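Local coordinates for protein cell divisionFtsK/SpoIIIE (Thermomonospora curvata, PDB 4NH0) that is the weakly active motor ATPase of a type VII (ESX) secretion system that exports EsxA and EsxB, and may be its translocase subunit, at residues I310-G316 against I477-F482. Coordinates in Å, arbitrary orientation, origin at the centre of the assembly. Residues are numbered along the deposited sequence.
Sequences IGATGSG and IGLRTF. With SO4 (sulfate ion), chain C.
How a phosphate-binding loop is held by the strand beside it is seen where residues 310-316 meet residues 477-482. Ile-310, the last residue of its strand, forms a parallel beta bridge with Gly-478, CA atoms 5.2 Å apart, and both its backbone polar atoms are used: Ile-310 N donates to Ile-477 O (3.0 Å) and Ile-310 O accepts from Leu-479 N (2.9 Å). Further along, a third backbone hydrogen bond runs from Ala-312 N to Arg-480 O at 3.0 Å. Ala-312 to Ser-315 then form a type II turn, with Gly-314 at positive phi (99°); Ala-312 O accepts from Ser-315 N (3.2 Å) and, with Ser-315 chi1 in the p well, from Ser-315 OG at a very short 2.5 Å. This strand-loop-helix element, with Gly-316 at the N-cap of helix 317-329, is the Walker A P-loop of the first FtsK domain, predicted to bind ATP. A sulfate, probably from the crystallisation liquor, occupies the loop: Gly-314 N donates to its O1 (2.7 Å) and Gly-316 N weakly to its O4 (2.5 Å), while the backbone amides of Lys-317 and Ser-318 add further bonds. On the flank, Arg-480 extends with chi1 and chi2 t, then turns at chi3 (p), so that NH2 donates to Thr-313 O (3.1 Å) and Ser-315 CB lies over one guanidinium face. Leu-479, m then t, packs its CB 3.7 Å from Ser-315 CB and brings CD1 to 3.4 Å from Ser-315 O. Ala-312 CB, which points toward 477-482, comes to 4.2 Å from Phe-482 N, and Thr-481 OG1 hydrogen-bonds to Ser-483 O.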
ATOM      1  N   ILE A 310     -24.959  26.002  34.089  1.00 75.56           N
ATOM      2  CA  ILE A 310     -25.970  26.175  33.055  1.00 69.77           C
ATOM      3  C   ILE A 310     -26.255  27.655  32.832  1.00 66.30           C
ATOM      4  O   ILE A 310     -26.421  28.413  33.787  1.00 78.63           O
ATOM      5  CB  ILE A 310     -27.279  25.446  33.414  1.00 67.06           C
ATOM      6  CG1 ILE A 310     -27.034  23.943  33.538  1.00 71.98           C
ATOM      7  CG2 ILE A 310     -28.351  25.715  32.371  1.00 74.72           C
ATOM      8  CD1 ILE A 310     -26.470  23.310  32.285  1.00 77.95           C
ATOM      9  N   GLY A 311     -26.298  28.063  31.570  1.00 73.06           N
ATOM     10  CA  GLY A 311     -26.587  29.440  31.225  1.00 77.88           C
ATOM     11  C   GLY A 311     -26.952  29.590  29.764  1.00 87.27           C
ATOM     12  O   GLY A 311     -26.170  29.241  28.881  1.00 91.08           O
ATOM     13  N   ALA A 312     -28.147  30.110  29.507  1.00 83.91           N
ATOM     14  CA  ALA A 312     -28.613  30.322  28.142  1.00 80.41           C
ATOM     15  C   ALA A 312     -27.796  31.407  27.451  1.00 88.37           C
ATOM     16  O   ALA A 312     -26.922  32.023  28.060  1.00 97.67           O
ATOM     17  CB  ALA A 312     -30.088  30.681  28.134  1.00 90.93           C
ATOM     18  N   THR A 313     -28.085  31.637  26.175  1.00 81.75           N
ATOM     19  CA  THR A 313     -27.357  32.631  25.395  1.00 88.64           C
ATOM     20  C   THR A 313     -27.579  34.036  25.942  1.00 89.01           C
ATOM     21  O   THR A 313     -28.715  34.487  26.076  1.00 93.62           O
ATOM     22  CB  THR A 313     -27.771  32.597  23.914  1.00 84.28           C
ATOM     23  OG1 THR A 313     -27.485  31.304  23.366  1.00115.65           O
ATOM     24  CG2 THR A 313     -27.015  33.653  23.125  1.00 77.93           C
ATOM     25  N   GLY A 314     -26.486  34.721  26.261  1.00 90.61           N
ATOM     26  CA  GLY A 314     -26.559  36.079  26.766  1.00 95.44           C
ATOM     27  C   GLY A 314     -26.437  36.158  28.274  1.00 97.86           C
ATOM     28  O   GLY A 314     -26.520  37.239  28.854  1.00107.41           O
ATOM     29  N   SER A 315     -26.240  35.009  28.912  1.00 96.33           N
ATOM     30  CA  SER A 315     -26.095  34.959  30.361  1.00 90.72           C
ATOM     31  C   SER A 315     -24.636  35.121  30.771  1.00 81.42           C
ATOM     32  O   SER A 315     -24.323  35.238  31.955  1.00 79.72           O
ATOM     33  CB  SER A 315     -26.653  33.647  30.911  1.00 82.98           C
ATOM     34  OG  SER A 315     -26.010  32.533  30.319  1.00 93.91           O
ATOM     35  N   GLY A 316     -23.746  35.126  29.784  1.00 88.51           N
ATOM     36  CA  GLY A 316     -22.328  35.292  30.039  1.00 80.86           C
ATOM     37  C   GLY A 316     -21.644  33.998  30.428  1.00 85.65           C
ATOM     38  O   GLY A 316     -20.609  34.012  31.094  1.00 82.38           O
ATOM     39  N   ILE A 477     -23.535  26.022  39.340  1.00 58.43           N
ATOM     40  CA  ILE A 477     -23.628  27.436  39.008  1.00 58.52           C
ATOM     41  C   ILE A 477     -24.739  27.669  37.996  1.00 64.42           C
ATOM     42  O   ILE A 477     -24.651  27.230  36.850  1.00 74.93           O
ATOM     43  CB  ILE A 477     -22.306  27.979  38.440  1.00 61.29           C
ATOM     44  CG1 ILE A 477     -21.185  27.832  39.467  1.00 59.33           C
ATOM     45  CG2 ILE A 477     -22.460  29.433  38.034  1.00 52.27           C
ATOM     46  CD1 ILE A 477     -19.881  28.458  39.042  1.00 51.77           C
ATOM     47  N   GLY A 478     -25.786  28.364  38.425  1.00 74.54           N
ATOM     48  CA  GLY A 478     -26.926  28.616  37.568  1.00 70.74           C
ATOM     49  C   GLY A 478     -27.054  30.066  37.152  1.00 74.02           C
ATOM     50  O   GLY A 478     -27.460  30.916  37.943  1.00 80.89           O
ATOM     51  N   LEU A 479     -26.701  30.351  35.904  1.00 64.35           N
ATOM     52  CA  LEU A 479     -26.931  31.668  35.332  1.00 61.64           C
ATOM     53  C   LEU A 479     -28.377  31.763  34.867  1.00 81.54           C
ATOM     54  O   LEU A 479     -29.212  30.950  35.261  1.00 88.03           O
ATOM     55  CB  LEU A 479     -25.972  31.936  34.174  1.00 75.54           C
ATOM     56  CG  LEU A 479     -24.485  31.780  34.491  1.00 55.66           C
ATOM     57  CD1 LEU A 479     -23.641  32.169  33.293  1.00 67.28           C
ATOM     58  CD2 LEU A 479     -24.108  32.609  35.706  1.00 68.50           C
ATOM     59  N   ARG A 480     -28.679  32.747  34.029  1.00 79.31           N
ATOM     60  CA  ARG A 480     -30.034  32.897  33.515  1.00 87.67           C
ATOM     61  C   ARG A 480     -30.393  31.733  32.598  1.00 89.87           C
ATOM     62  O   ARG A 480     -29.836  31.594  31.510  1.00101.05           O
ATOM     63  CB  ARG A 480     -30.192  34.224  32.774  1.00 83.08           C
ATOM     64  CG  ARG A 480     -31.581  34.439  32.203  1.00 81.17           C
ATOM     65  CD  ARG A 480     -31.736  35.838  31.638  1.00 86.82           C
ATOM     66  NE  ARG A 480     -30.676  36.160  30.690  1.00 86.34           N
ATOM     67  CZ  ARG A 480     -30.610  35.677  29.454  1.00 86.95           C
ATOM     68  NH1 ARG A 480     -31.540  34.841  29.016  1.00 68.35           N
ATOM     69  NH2 ARG A 480     -29.609  36.025  28.657  1.00 92.04           N
ATOM     70  N   THR A 481     -31.322  30.896  33.049  1.00 90.12           N
ATOM     71  CA  THR A 481     -31.727  29.719  32.290  1.00 87.62           C
ATOM     72  C   THR A 481     -32.809  30.055  31.271  1.00 95.06           C
ATOM     73  O   THR A 481     -33.324  31.172  31.242  1.00 93.81           O
ATOM     74  CB  THR A 481     -32.244  28.604  33.215  1.00 86.55           C
ATOM     75  OG1 THR A 481     -33.390  29.070  33.936  1.00 90.00           O
ATOM     76  CG2 THR A 481     -31.165  28.191  34.201  1.00 86.29           C
ATOM     77  N   PHE A 482     -33.149  29.078  30.436  1.00111.49           N
ATOM     78  CA  PHE A 482     -34.168  29.267  29.411  1.00113.79           C
ATOM     79  C   PHE A 482     -35.567  29.056  29.973  1.00104.65           C
ATOM     80  O   PHE A 482     -36.472  29.844  29.711  1.00102.58           O
ATOM     81  CB  PHE A 482     -33.931  28.317  28.234  1.00115.73           C
ATOM     82  CG  PHE A 482     -34.945  28.453  27.134  1.00113.66           C
ATOM     83  CD1 PHE A 482     -34.774  29.392  26.130  1.00110.09           C
ATOM     84  CD2 PHE A 482     -36.068  27.641  27.100  1.00114.30           C
ATOM     85  CE1 PHE A 482     -35.703  29.521  25.117  1.00111.07           C
ATOM     86  CE2 PHE A 482     -37.001  27.767  26.088  1.00115.33           C
ATOM     87  CZ  PHE A 482     -36.818  28.708  25.095  1.00115.58           C
TER
HETATM   88  S   SO4 C1401     -23.237  33.352  26.690  1.00 91.48           S
HETATM   89  O1  SO4 C1401     -23.886  34.266  25.757  1.00 91.39           O
HETATM   90  O2  SO4 C1401     -23.253  32.002  26.140  1.00 93.72           O
HETATM   91  O3  SO4 C1401     -21.859  33.780  26.900  1.00 72.82           O
HETATM   92  O4  SO4 C1401     -23.951  33.367  27.962  1.00 86.91           O